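Local coordinates for probable Ni/Fe-hydrogenase 1 B-type cytochrome subunit (Escherichia coli K-12, PDB 6G94), which probably serves as the membrane b-type cytochrome that takes electrons from hydrogenase 1 through bound heme, at residues Y136-L150 against I180-F194. Sequence-based numbering, arbitrary orientation.
Sequences YFLMSVFMIITGFAL and IHSWHRLGMWLIGAF. With HEM (protoporphyrin IX containing Fe), chain B.
Thr146 OG1 takes part in two hydrogen bonds. It accepts a nearly straight one from His184 ND1 (2.8 Å, 172°), and it donates to Phe142 O one turn back in its own helix. The hydroxyl oxygen lies in the plane of the imidazole ring. A chi1 of 69° sets OG1 between the backbone N and the carbonyl carbon, where it can serve both partners. The bond helps fix the rotation of the His184 ring, whose NE2 binds the heme iron at 2.2 Å. Met143 CE lies over the centre of one face of that ring, a CH-pi contact 3.8 Å from the centroid. The bent Met143 chain is a knob among His184, Gly187, Met188 and Ile191. Gly147 CA comes within 3.3 Å of His184 CE1; ring and heme lie where a CB would be. Leu150 CD1 makes a CH-pi contact over one face of the His181 ring, offset toward its rim, and His181 ND1 donates to a heme propionate, O2A, at 2.7 Å. At the far end Tyr136 CD2 is 3.8 Å from Phe194 CD2. His63, on helix 55-83, supplies the other iron ligand. Segments 136-150 and 180-194 run roughly antiparallel (147°) and form part of a bis-histidine heme site in a membrane helix bundle, as in the cytochrome b561 family.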
ATOM      1  N   TYR I 136      -2.896 -50.423 -20.713  1.00 67.85           N
ATOM      2  CA  TYR I 136      -3.785 -49.364 -20.282  1.00 68.11           C
ATOM      3  C   TYR I 136      -4.352 -49.667 -18.914  1.00 70.42           C
ATOM      4  O   TYR I 136      -4.431 -48.786 -18.069  1.00 69.84           O
ATOM      5  CB  TYR I 136      -4.909 -49.191 -21.299  1.00 71.74           C
ATOM      6  CG  TYR I 136      -5.976 -48.223 -20.895  1.00 73.40           C
ATOM      7  CD1 TYR I 136      -7.053 -48.628 -20.124  1.00 76.01           C
ATOM      8  CD2 TYR I 136      -5.927 -46.912 -21.312  1.00 74.48           C
ATOM      9  CE1 TYR I 136      -8.040 -47.736 -19.751  1.00 80.12           C
ATOM     10  CE2 TYR I 136      -6.904 -46.009 -20.946  1.00 76.85           C
ATOM     11  CZ  TYR I 136      -7.955 -46.424 -20.164  1.00 80.32           C
ATOM     12  OH  TYR I 136      -8.924 -45.524 -19.806  1.00 80.78           O
ATOM     13  N   PHE I 137      -4.750 -50.917 -18.701  1.00 69.66           N
ATOM     14  CA  PHE I 137      -5.259 -51.336 -17.412  1.00 68.22           C
ATOM     15  C   PHE I 137      -4.148 -51.517 -16.405  1.00 65.42           C
ATOM     16  O   PHE I 137      -4.387 -51.555 -15.229  1.00 64.46           O
ATOM     17  CB  PHE I 137      -6.056 -52.624 -17.546  1.00 72.14           C
ATOM     18  CG  PHE I 137      -7.485 -52.411 -17.974  1.00 76.98           C
ATOM     19  CD1 PHE I 137      -8.232 -51.333 -17.501  1.00 75.35           C
ATOM     20  CD2 PHE I 137      -8.085 -53.294 -18.844  1.00 79.79           C
ATOM     21  CE1 PHE I 137      -9.537 -51.136 -17.893  1.00 73.80           C
ATOM     22  CE2 PHE I 137      -9.391 -53.111 -19.235  1.00 82.02           C
ATOM     23  CZ  PHE I 137     -10.118 -52.034 -18.758  1.00 80.60           C
ATOM     24  N   LEU I 138      -2.931 -51.639 -16.885  1.00 64.95           N
ATOM     25  CA  LEU I 138      -1.793 -51.774 -16.020  1.00 63.75           C
ATOM     26  C   LEU I 138      -1.366 -50.414 -15.510  1.00 60.92           C
ATOM     27  O   LEU I 138      -0.874 -50.297 -14.410  1.00 58.77           O
ATOM     28  CB  LEU I 138      -0.647 -52.417 -16.784  1.00 65.66           C
ATOM     29  CG  LEU I 138       0.580 -52.777 -15.962  1.00 66.16           C
ATOM     30  CD1 LEU I 138       0.199 -53.719 -14.845  1.00 67.28           C
ATOM     31  CD2 LEU I 138       1.619 -53.424 -16.842  1.00 68.35           C
ATOM     32  N   MET I 139      -1.554 -49.395 -16.330  1.00 61.38           N
ATOM     33  CA  MET I 139      -1.244 -48.031 -15.965  1.00 63.45           C
ATOM     34  C   MET I 139      -2.242 -47.599 -14.875  1.00 65.17           C
ATOM     35  O   MET I 139      -1.818 -47.204 -13.800  1.00 64.60           O
ATOM     36  CB  MET I 139      -1.367 -47.102 -17.156  1.00 67.71           C
ATOM     37  CG  MET I 139      -0.204 -47.186 -18.124  1.00 71.62           C
ATOM     38  SD  MET I 139       1.259 -46.478 -17.381  1.00 87.07           S
ATOM     39  CE  MET I 139       2.011 -47.879 -16.558  1.00 66.15           C
ATOM     40  N   SER I 140      -3.555 -47.696 -15.160  1.00 63.72           N
ATOM     41  CA  SER I 140      -4.632 -47.388 -14.242  1.00 58.95           C
ATOM     42  C   SER I 140      -4.351 -47.922 -12.850  1.00 55.74           C
ATOM     43  O   SER I 140      -4.608 -47.235 -11.881  1.00 56.60           O
ATOM     44  CB  SER I 140      -5.942 -47.968 -14.769  1.00 63.44           C
ATOM     45  OG  SER I 140      -6.214 -47.479 -16.073  1.00 67.68           O
ATOM     46  N   VAL I 141      -3.809 -49.133 -12.759  1.00 53.43           N
ATOM     47  CA  VAL I 141      -3.543 -49.760 -11.472  1.00 52.77           C
ATOM     48  C   VAL I 141      -2.316 -49.145 -10.845  1.00 54.58           C
ATOM     49  O   VAL I 141      -2.216 -49.036  -9.619  1.00 59.06           O
ATOM     50  CB  VAL I 141      -3.384 -51.286 -11.613  1.00 54.00           C
ATOM     51  CG1 VAL I 141      -2.855 -51.911 -10.336  1.00 53.85           C
ATOM     52  CG2 VAL I 141      -4.723 -51.917 -11.981  1.00 56.21           C
ATOM     53  N   PHE I 142      -1.399 -48.704 -11.695  1.00 55.61           N
ATOM     54  CA  PHE I 142      -0.203 -48.009 -11.244  1.00 54.83           C
ATOM     55  C   PHE I 142      -0.616 -46.626 -10.735  1.00 53.71           C
ATOM     56  O   PHE I 142      -0.167 -46.187  -9.671  1.00 55.23           O
ATOM     57  CB  PHE I 142       0.838 -47.921 -12.376  1.00 56.52           C
ATOM     58  CG  PHE I 142       2.112 -47.219 -11.980  1.00 57.71           C
ATOM     59  CD1 PHE I 142       3.035 -47.841 -11.126  1.00 59.91           C
ATOM     60  CD2 PHE I 142       2.379 -45.925 -12.435  1.00 55.79           C
ATOM     61  CE1 PHE I 142       4.199 -47.190 -10.736  1.00 57.33           C
ATOM     62  CE2 PHE I 142       3.542 -45.274 -12.050  1.00 56.24           C
ATOM     63  CZ  PHE I 142       4.454 -45.909 -11.211  1.00 56.65           C
ATOM     64  N   MET I 143      -1.503 -45.968 -11.481  1.00 51.13           N
ATOM     65  CA  MET I 143      -2.073 -44.682 -11.083  1.00 50.55           C
ATOM     66  C   MET I 143      -2.879 -44.743  -9.774  1.00 53.11           C
ATOM     67  O   MET I 143      -3.190 -43.706  -9.166  1.00 51.82           O
ATOM     68  CB  MET I 143      -2.935 -44.130 -12.214  1.00 49.75           C
ATOM     69  CG  MET I 143      -2.107 -43.623 -13.364  1.00 50.42           C
ATOM     70  SD  MET I 143      -0.864 -42.468 -12.762  1.00 50.89           S
ATOM     71  CE  MET I 143      -1.766 -40.935 -12.925  1.00 50.54           C
ATOM     72  N   ILE I 144      -3.202 -45.964  -9.351  1.00 55.68           N
ATOM     73  CA  ILE I 144      -3.986 -46.214  -8.150  1.00 56.40           C
ATOM     74  C   ILE I 144      -3.033 -46.528  -7.007  1.00 56.56           C
ATOM     75  O   ILE I 144      -3.159 -45.937  -5.924  1.00 57.87           O
ATOM     76  CB  ILE I 144      -5.028 -47.346  -8.354  1.00 57.02           C
ATOM     77  CG1 ILE I 144      -6.244 -46.809  -9.149  1.00 55.80           C
ATOM     78  CG2 ILE I 144      -5.444 -47.956  -7.010  1.00 55.67           C
ATOM     79  CD1 ILE I 144      -7.239 -47.857  -9.628  1.00 53.51           C
ATOM     80  N   ILE I 145      -2.089 -47.442  -7.252  1.00 53.96           N
ATOM     81  CA  ILE I 145      -1.073 -47.779  -6.256  1.00 53.12           C
ATOM     82  C   ILE I 145      -0.277 -46.536  -5.855  1.00 53.07           C
ATOM     83  O   ILE I 145      -0.072 -46.300  -4.670  1.00 52.86           O
ATOM     84  CB  ILE I 145      -0.121 -48.872  -6.756  1.00 52.83           C
ATOM     85  CG1 ILE I 145      -0.884 -50.158  -6.989  1.00 53.55           C
ATOM     86  CG2 ILE I 145       0.970 -49.146  -5.739  1.00 52.91           C
ATOM     87  CD1 ILE I 145      -0.137 -51.119  -7.880  1.00 55.98           C
ATOM     88  N   THR I 146       0.139 -45.741  -6.843  1.00 51.66           N
ATOM     89  CA  THR I 146       0.860 -44.494  -6.594  1.00 50.04           C
ATOM     90  C   THR I 146      -0.042 -43.387  -6.043  1.00 51.51           C
ATOM     91  O   THR I 146       0.346 -42.679  -5.111  1.00 52.99           O
ATOM     92  CB  THR I 146       1.618 -43.973  -7.846  1.00 47.86           C
ATOM     93  OG1 THR I 146       0.704 -43.524  -8.855  1.00 46.09           O
ATOM     94  CG2 THR I 146       2.526 -45.040  -8.414  1.00 48.06           C
ATOM     95  N   GLY I 147      -1.231 -43.232  -6.631  1.00 52.41           N
ATOM     96  CA  GLY I 147      -2.202 -42.219  -6.218  1.00 50.12           C
ATOM     97  C   GLY I 147      -2.648 -42.355  -4.772  1.00 51.23           C
ATOM     98  O   GLY I 147      -2.835 -41.346  -4.087  1.00 50.41           O
ATOM     99  N   PHE I 148      -2.794 -43.600  -4.306  1.00 51.47           N
ATOM    100  CA  PHE I 148      -3.206 -43.887  -2.933  1.00 52.53           C
ATOM    101  C   PHE I 148      -2.068 -43.816  -1.939  1.00 55.16           C
ATOM    102  O   PHE I 148      -2.294 -43.553  -0.755  1.00 57.22           O
ATOM    103  CB  PHE I 148      -3.884 -45.254  -2.825  1.00 53.32           C
ATOM    104  CG  PHE I 148      -5.364 -45.186  -2.961  1.00 53.91           C
ATOM    105  CD1 PHE I 148      -6.135 -44.683  -1.936  1.00 53.84           C
ATOM    106  CD2 PHE I 148      -5.981 -45.574  -4.130  1.00 55.57           C
ATOM    107  CE1 PHE I 148      -7.502 -44.576  -2.062  1.00 54.32           C
ATOM    108  CE2 PHE I 148      -7.350 -45.481  -4.269  1.00 56.97           C
ATOM    109  CZ  PHE I 148      -8.113 -44.977  -3.231  1.00 57.89           C
ATOM    110  N   ALA I 149      -0.858 -44.054  -2.413  1.00 56.10           N
ATOM    111  CA  ALA I 149       0.317 -43.945  -1.559  1.00 55.17           C
ATOM    112  C   ALA I 149       0.426 -42.505  -1.110  1.00 52.94           C
ATOM    113  O   ALA I 149       0.799 -42.244   0.016  1.00 52.28           O
ATOM    114  CB  ALA I 149       1.574 -44.387  -2.280  1.00 54.04           C
ATOM    115  N   LEU I 150       0.096 -41.576  -2.000  1.00 50.69           N
ATOM    116  CA  LEU I 150       0.051 -40.168  -1.663  1.00 50.45           C
ATOM    117  C   LEU I 150      -1.097 -39.779  -0.746  1.00 52.91           C
ATOM    118  O   LEU I 150      -0.906 -39.056   0.213  1.00 55.75           O
ATOM    119  CB  LEU I 150      -0.041 -39.331  -2.922  1.00 48.13           C
ATOM    120  CG  LEU I 150       1.140 -39.380  -3.853  1.00 47.16           C
ATOM    121  CD1 LEU I 150       0.824 -38.580  -5.100  1.00 44.90           C
ATOM    122  CD2 LEU I 150       2.377 -38.868  -3.139  1.00 46.92           C
ATOM    123  N   ILE I 180       7.152 -40.194  -6.160  1.00 50.38           N
ATOM    124  CA  ILE I 180       5.787 -40.673  -6.283  1.00 47.66           C
ATOM    125  C   ILE I 180       4.956 -39.670  -7.082  1.00 46.44           C
ATOM    126  O   ILE I 180       4.263 -40.048  -8.003  1.00 48.27           O
ATOM    127  CB  ILE I 180       5.147 -40.934  -4.904  1.00 47.43           C
ATOM    128  CG1 ILE I 180       6.137 -41.680  -3.991  1.00 48.53           C
ATOM    129  CG2 ILE I 180       3.827 -41.668  -5.065  1.00 45.28           C
ATOM    130  CD1 ILE I 180       5.603 -42.066  -2.626  1.00 48.38           C
ATOM    131  N   HIS I 181       5.077 -38.389  -6.756  1.00 45.97           N
ATOM    132  CA  HIS I 181       4.385 -37.318  -7.463  1.00 45.62           C
ATOM    133  C   HIS I 181       4.786 -37.257  -8.915  1.00 49.82           C
ATOM    134  O   HIS I 181       3.965 -36.956  -9.781  1.00 52.30           O
ATOM    135  CB  HIS I 181       4.703 -35.961  -6.842  1.00 44.87           C
ATOM    136  CG  HIS I 181       3.753 -35.558  -5.761  1.00 45.76           C
ATOM    137  ND1 HIS I 181       2.726 -34.664  -5.975  1.00 43.75           N
ATOM    138  CD2 HIS I 181       3.661 -35.940  -4.465  1.00 44.20           C
ATOM    139  CE1 HIS I 181       2.052 -34.500  -4.854  1.00 43.55           C
ATOM    140  NE2 HIS I 181       2.590 -35.272  -3.927  1.00 44.70           N
ATOM    141  N   SER I 182       6.060 -37.528  -9.176  1.00 53.23           N
ATOM    142  CA  SER I 182       6.621 -37.380 -10.513  1.00 54.18           C
ATOM    143  C   SER I 182       6.185 -38.540 -11.387  1.00 52.77           C
ATOM    144  O   SER I 182       5.679 -38.321 -12.476  1.00 53.73           O
ATOM    145  CB  SER I 182       8.146 -37.254 -10.457  1.00 55.71           C
ATOM    146  OG  SER I 182       8.532 -35.906 -10.192  1.00 57.76           O
ATOM    147  N   TRP I 183       6.358 -39.760 -10.888  1.00 51.13           N
ATOM    148  CA  TRP I 183       5.897 -40.956 -11.577  1.00 52.53           C
ATOM    149  C   TRP I 183       4.380 -40.990 -11.754  1.00 52.66           C
ATOM    150  O   TRP I 183       3.894 -41.470 -12.773  1.00 53.68           O
ATOM    151  CB  TRP I 183       6.370 -42.202 -10.845  1.00 53.37           C
ATOM    152  CG  TRP I 183       7.819 -42.503 -11.073  1.00 54.47           C
ATOM    153  CD1 TRP I 183       8.826 -42.302 -10.201  1.00 53.96           C
ATOM    154  CD2 TRP I 183       8.418 -43.066 -12.254  1.00 56.03           C
ATOM    155  NE1 TRP I 183      10.018 -42.709 -10.740  1.00 55.15           N
ATOM    156  CE2 TRP I 183       9.801 -43.180 -12.008  1.00 56.03           C
ATOM    157  CE3 TRP I 183       7.920 -43.493 -13.493  1.00 55.14           C
ATOM    158  CZ2 TRP I 183      10.703 -43.701 -12.952  1.00 55.67           C
ATOM    159  CZ3 TRP I 183       8.813 -44.007 -14.429  1.00 54.68           C
ATOM    160  CH2 TRP I 183      10.191 -44.104 -14.150  1.00 54.12           C
ATOM    161  N   HIS I 184       3.647 -40.484 -10.762  1.00 51.60           N
ATOM    162  CA  HIS I 184       2.197 -40.303 -10.865  1.00 50.50           C
ATOM    163  C   HIS I 184       1.850 -39.342 -11.993  1.00 50.06           C
ATOM    164  O   HIS I 184       0.973 -39.642 -12.792  1.00 55.01           O
ATOM    165  CB  HIS I 184       1.602 -39.810  -9.534  1.00 49.26           C
ATOM    166  CG  HIS I 184       0.103 -39.899  -9.443  1.00 49.04           C
ATOM    167  ND1 HIS I 184      -0.566 -41.092  -9.259  1.00 48.23           N
ATOM    168  CD2 HIS I 184      -0.851 -38.935  -9.457  1.00 47.59           C
ATOM    169  CE1 HIS I 184      -1.865 -40.856  -9.180  1.00 47.38           C
ATOM    170  NE2 HIS I 184      -2.063 -39.557  -9.287  1.00 46.25           N
ATOM    171  N   ARG I 185       2.536 -38.207 -12.080  1.00 47.95           N
ATOM    172  CA  ARG I 185       2.260 -37.245 -13.150  1.00 47.54           C
ATOM    173  C   ARG I 185       2.624 -37.817 -14.522  1.00 49.51           C
ATOM    174  O   ARG I 185       1.959 -37.528 -15.521  1.00 52.79           O
ATOM    175  CB  ARG I 185       2.985 -35.914 -12.908  1.00 46.62           C
ATOM    176  CG  ARG I 185       2.935 -34.965 -14.101  1.00 46.18           C
ATOM    177  CD  ARG I 185       3.269 -33.539 -13.743  1.00 44.06           C
ATOM    178  NE  ARG I 185       2.050 -32.775 -13.523  1.00 43.57           N
ATOM    179  CZ  ARG I 185       1.600 -31.836 -14.346  1.00 45.71           C
ATOM    180  NH1 ARG I 185       0.477 -31.203 -14.069  1.00 48.17           N
ATOM    181  NH2 ARG I 185       2.256 -31.536 -15.456  1.00 48.04           N
ATOM    182  N   LEU I 186       3.663 -38.643 -14.564  1.00 49.73           N
ATOM    183  CA  LEU I 186       4.092 -39.273 -15.812  1.00 51.32           C
ATOM    184  C   LEU I 186       3.017 -40.239 -16.308  1.00 52.28           C
ATOM    185  O   LEU I 186       2.666 -40.220 -17.487  1.00 53.59           O
ATOM    186  CB  LEU I 186       5.436 -39.998 -15.641  1.00 48.86           C
ATOM    187  CG  LEU I 186       5.975 -40.752 -16.853  1.00 48.52           C
ATOM    188  CD1 LEU I 186       6.264 -39.814 -18.025  1.00 48.69           C
ATOM    189  CD2 LEU I 186       7.188 -41.586 -16.483  1.00 48.07           C
ATOM    190  N   GLY I 187       2.488 -41.050 -15.399  1.00 51.84           N
ATOM    191  CA  GLY I 187       1.442 -42.015 -15.696  1.00 52.54           C
ATOM    192  C   GLY I 187       0.282 -41.353 -16.386  1.00 52.53           C
ATOM    193  O   GLY I 187      -0.249 -41.876 -17.338  1.00 56.91           O
ATOM    194  N   MET I 188      -0.088 -40.182 -15.909  1.00 49.29           N
ATOM    195  CA  MET I 188      -1.138 -39.408 -16.512  1.00 49.35           C
ATOM    196  C   MET I 188      -0.873 -39.032 -17.963  1.00 51.72           C
ATOM    197  O   MET I 188      -1.790 -38.987 -18.758  1.00 54.19           O
ATOM    198  CB  MET I 188      -1.355 -38.165 -15.685  1.00 48.53           C
ATOM    199  CG  MET I 188      -2.384 -37.221 -16.224  1.00 48.95           C
ATOM    200  SD  MET I 188      -1.607 -35.688 -16.656  1.00 62.68           S
ATOM    201  CE  MET I 188      -3.063 -34.762 -17.098  1.00 57.58           C
ATOM    202  N   TRP I 189       0.369 -38.739 -18.308  1.00 51.99           N
ATOM    203  CA  TRP I 189       0.704 -38.421 -19.678  1.00 52.93           C
ATOM    204  C   TRP I 189       0.674 -39.668 -20.552  1.00 54.71           C
ATOM    205  O   TRP I 189       0.286 -39.608 -21.705  1.00 55.61           O
ATOM    206  CB  TRP I 189       2.093 -37.861 -19.731  1.00 54.35           C
ATOM    207  CG  TRP I 189       2.218 -36.523 -19.270  1.00 55.15           C
ATOM    208  CD1 TRP I 189       3.056 -36.087 -18.323  1.00 55.92           C
ATOM    209  CD2 TRP I 189       1.520 -35.389 -19.749  1.00 56.86           C
ATOM    210  NE1 TRP I 189       2.938 -34.744 -18.166  1.00 55.47           N
ATOM    211  CE2 TRP I 189       1.994 -34.284 -19.033  1.00 55.46           C
ATOM    212  CE3 TRP I 189       0.532 -35.196 -20.718  1.00 59.58           C
ATOM    213  CZ2 TRP I 189       1.513 -33.001 -19.232  1.00 56.04           C
ATOM    214  CZ3 TRP I 189       0.048 -33.918 -20.924  1.00 60.52           C
ATOM    215  CH2 TRP I 189       0.540 -32.833 -20.181  1.00 59.61           C
ATOM    216  N   LEU I 190       1.102 -40.791 -19.985  1.00 54.73           N
ATOM    217  CA  LEU I 190       1.142 -42.063 -20.695  1.00 56.56           C
ATOM    218  C   LEU I 190      -0.248 -42.563 -21.034  1.00 59.34           C
ATOM    219  O   LEU I 190      -0.504 -42.986 -22.165  1.00 63.61           O
ATOM    220  CB  LEU I 190       1.905 -43.107 -19.887  1.00 55.55           C
ATOM    221  CG  LEU I 190       3.372 -42.733 -19.621  1.00 55.46           C
ATOM    222  CD1 LEU I 190       4.091 -43.825 -18.839  1.00 54.93           C
ATOM    223  CD2 LEU I 190       4.138 -42.389 -20.899  1.00 54.16           C
ATOM    224  N   ILE I 191      -1.135 -42.541 -20.046  1.00 56.79           N
ATOM    225  CA  ILE I 191      -2.555 -42.763 -20.276  1.00 57.26           C
ATOM    226  C   ILE I 191      -3.088 -41.872 -21.417  1.00 57.44           C
ATOM    227  O   ILE I 191      -3.749 -42.370 -22.324  1.00 59.37           O
ATOM    228  CB  ILE I 191      -3.350 -42.579 -18.961  1.00 55.59           C
ATOM    229  CG1 ILE I 191      -3.210 -43.836 -18.100  1.00 53.34           C
ATOM    230  CG2 ILE I 191      -4.817 -42.231 -19.217  1.00 54.80           C
ATOM    231  CD1 ILE I 191      -3.479 -43.579 -16.645  1.00 52.22           C
ATOM    232  N   GLY I 192      -2.785 -40.572 -21.376  1.00 55.49           N
ATOM    233  CA  GLY I 192      -3.199 -39.633 -22.418  1.00 56.28           C
ATOM    234  C   GLY I 192      -2.684 -39.999 -23.801  1.00 62.03           C
ATOM    235  O   GLY I 192      -3.307 -39.662 -24.820  1.00 65.59           O
ATOM    236  N   ALA I 193      -1.544 -40.697 -23.841  1.00 61.85           N
ATOM    237  CA  ALA I 193      -0.985 -41.227 -25.090  1.00 60.40           C
ATOM    238  C   ALA I 193      -1.905 -42.282 -25.684  1.00 62.09           C
ATOM    239  O   ALA I 193      -2.362 -42.101 -26.808  1.00 63.64           O
ATOM    240  CB  ALA I 193       0.418 -41.782 -24.886  1.00 58.39           C
ATOM    241  N   PHE I 194      -2.185 -43.361 -24.934  1.00 63.69           N
ATOM    242  CA  PHE I 194      -3.177 -44.393 -25.347  1.00 67.38           C
ATOM    243  C   PHE I 194      -4.468 -43.771 -25.823  1.00 64.87           C
ATOM    244  O   PHE I 194      -4.918 -44.049 -26.916  1.00 65.67           O
ATOM    245  CB  PHE I 194      -3.516 -45.395 -24.233  1.00 74.31           C
ATOM    246  CG  PHE I 194      -2.317 -46.116 -23.669  1.00 88.12           C
ATOM    247  CD1 PHE I 194      -1.186 -46.366 -24.456  1.00 89.53           C
ATOM    248  CD2 PHE I 194      -2.307 -46.546 -22.334  1.00 97.24           C
ATOM    249  CE1 PHE I 194      -0.074 -47.027 -23.925  1.00 90.64           C
ATOM    250  CE2 PHE I 194      -1.194 -47.209 -21.800  1.00 94.51           C
ATOM    251  CZ  PHE I 194      -0.080 -47.452 -22.600  1.00 90.18           C
TER
HETATM  252  CHA HEM B 301      -2.153 -35.897  -7.981  1.00 49.15           C
HETATM  253  CHB HEM B 301      -3.720 -37.521 -12.188  1.00 52.07           C
HETATM  254  CHC HEM B 301      -5.494 -41.427 -10.022  1.00 51.64           C
HETATM  255  CHD HEM B 301      -4.452 -39.482  -5.754  1.00 51.13           C
HETATM  256  C1A HEM B 301      -2.340 -36.097  -9.310  1.00 49.41           C
HETATM  257  C2A HEM B 301      -1.618 -35.409 -10.288  1.00 48.77           C
HETATM  258  C3A HEM B 301      -2.044 -35.861 -11.478  1.00 49.97           C
HETATM  259  C4A HEM B 301      -3.036 -36.822 -11.231  1.00 50.11           C
HETATM  260  CMA HEM B 301      -1.542 -35.387 -12.821  1.00 50.21           C
HETATM  261  CAA HEM B 301      -0.582 -34.334 -10.046  1.00 47.63           C
HETATM  262  CBA HEM B 301       0.794 -34.893  -9.744  1.00 47.56           C
HETATM  263  CGA HEM B 301       1.755 -33.767  -9.534  1.00 50.81           C
HETATM  264  O1A HEM B 301       2.116 -32.995 -10.430  1.00 48.87           O
HETATM  265  O2A HEM B 301       2.226 -33.596  -8.408  1.00 55.51           O
HETATM  266  C1B HEM B 301      -4.325 -38.762 -11.953  1.00 53.34           C
HETATM  267  C2B HEM B 301      -4.829 -39.595 -12.992  1.00 51.55           C
HETATM  268  C3B HEM B 301      -5.311 -40.698 -12.374  1.00 52.45           C
HETATM  269  C4B HEM B 301      -5.099 -40.498 -10.949  1.00 51.33           C
HETATM  270  CMB HEM B 301      -4.808 -39.301 -14.473  1.00 48.46           C
HETATM  271  CAB HEM B 301      -5.938 -41.905 -12.927  1.00 55.39           C
HETATM  272  CBB HEM B 301      -6.305 -41.979 -14.192  1.00 59.19           C
HETATM  273  C1C HEM B 301      -5.422 -41.210  -8.653  1.00 51.74           C
HETATM  274  C2C HEM B 301      -5.981 -42.040  -7.678  1.00 50.05           C
HETATM  275  C3C HEM B 301      -5.673 -41.485  -6.471  1.00 50.68           C
HETATM  276  C4C HEM B 301      -4.930 -40.313  -6.720  1.00 50.13           C
HETATM  277  CMC HEM B 301      -6.746 -43.322  -7.895  1.00 47.00           C
HETATM  278  CAC HEM B 301      -6.066 -42.041  -5.160  1.00 52.02           C
HETATM  279  CBC HEM B 301      -6.810 -41.332  -4.323  1.00 49.37           C
HETATM  280  C1D HEM B 301      -3.699 -38.368  -6.057  1.00 51.72           C
HETATM  281  C2D HEM B 301      -3.087 -37.586  -4.993  1.00 50.61           C
HETATM  282  C3D HEM B 301      -2.441 -36.563  -5.609  1.00 50.92           C
HETATM  283  C4D HEM B 301      -2.672 -36.765  -7.047  1.00 50.35           C
HETATM  284  CMD HEM B 301      -3.213 -37.898  -3.523  1.00 48.35           C
HETATM  285  CAD HEM B 301      -1.628 -35.430  -5.006  1.00 49.12           C
HETATM  286  CBD HEM B 301      -2.406 -34.643  -3.955  1.00 51.00           C
HETATM  287  CGD HEM B 301      -1.679 -33.452  -3.389  1.00 53.57           C
HETATM  288  O1D HEM B 301      -0.751 -33.580  -2.579  1.00 54.47           O
HETATM  289  O2D HEM B 301      -2.013 -32.310  -3.711  1.00 52.37           O
HETATM  290  NA  HEM B 301      -3.189 -36.990  -9.895  1.00 49.96           N
HETATM  291  NB  HEM B 301      -4.510 -39.331 -10.765  1.00 52.85           N
HETATM  292  NC  HEM B 301      -4.840 -40.147  -8.052  1.00 49.93           N
HETATM  293  ND  HEM B 301      -3.423 -37.855  -7.265  1.00 52.39           N
HETATM  294 FE   HEM B 301      -3.947 -38.510  -8.913  1.00 47.76          FE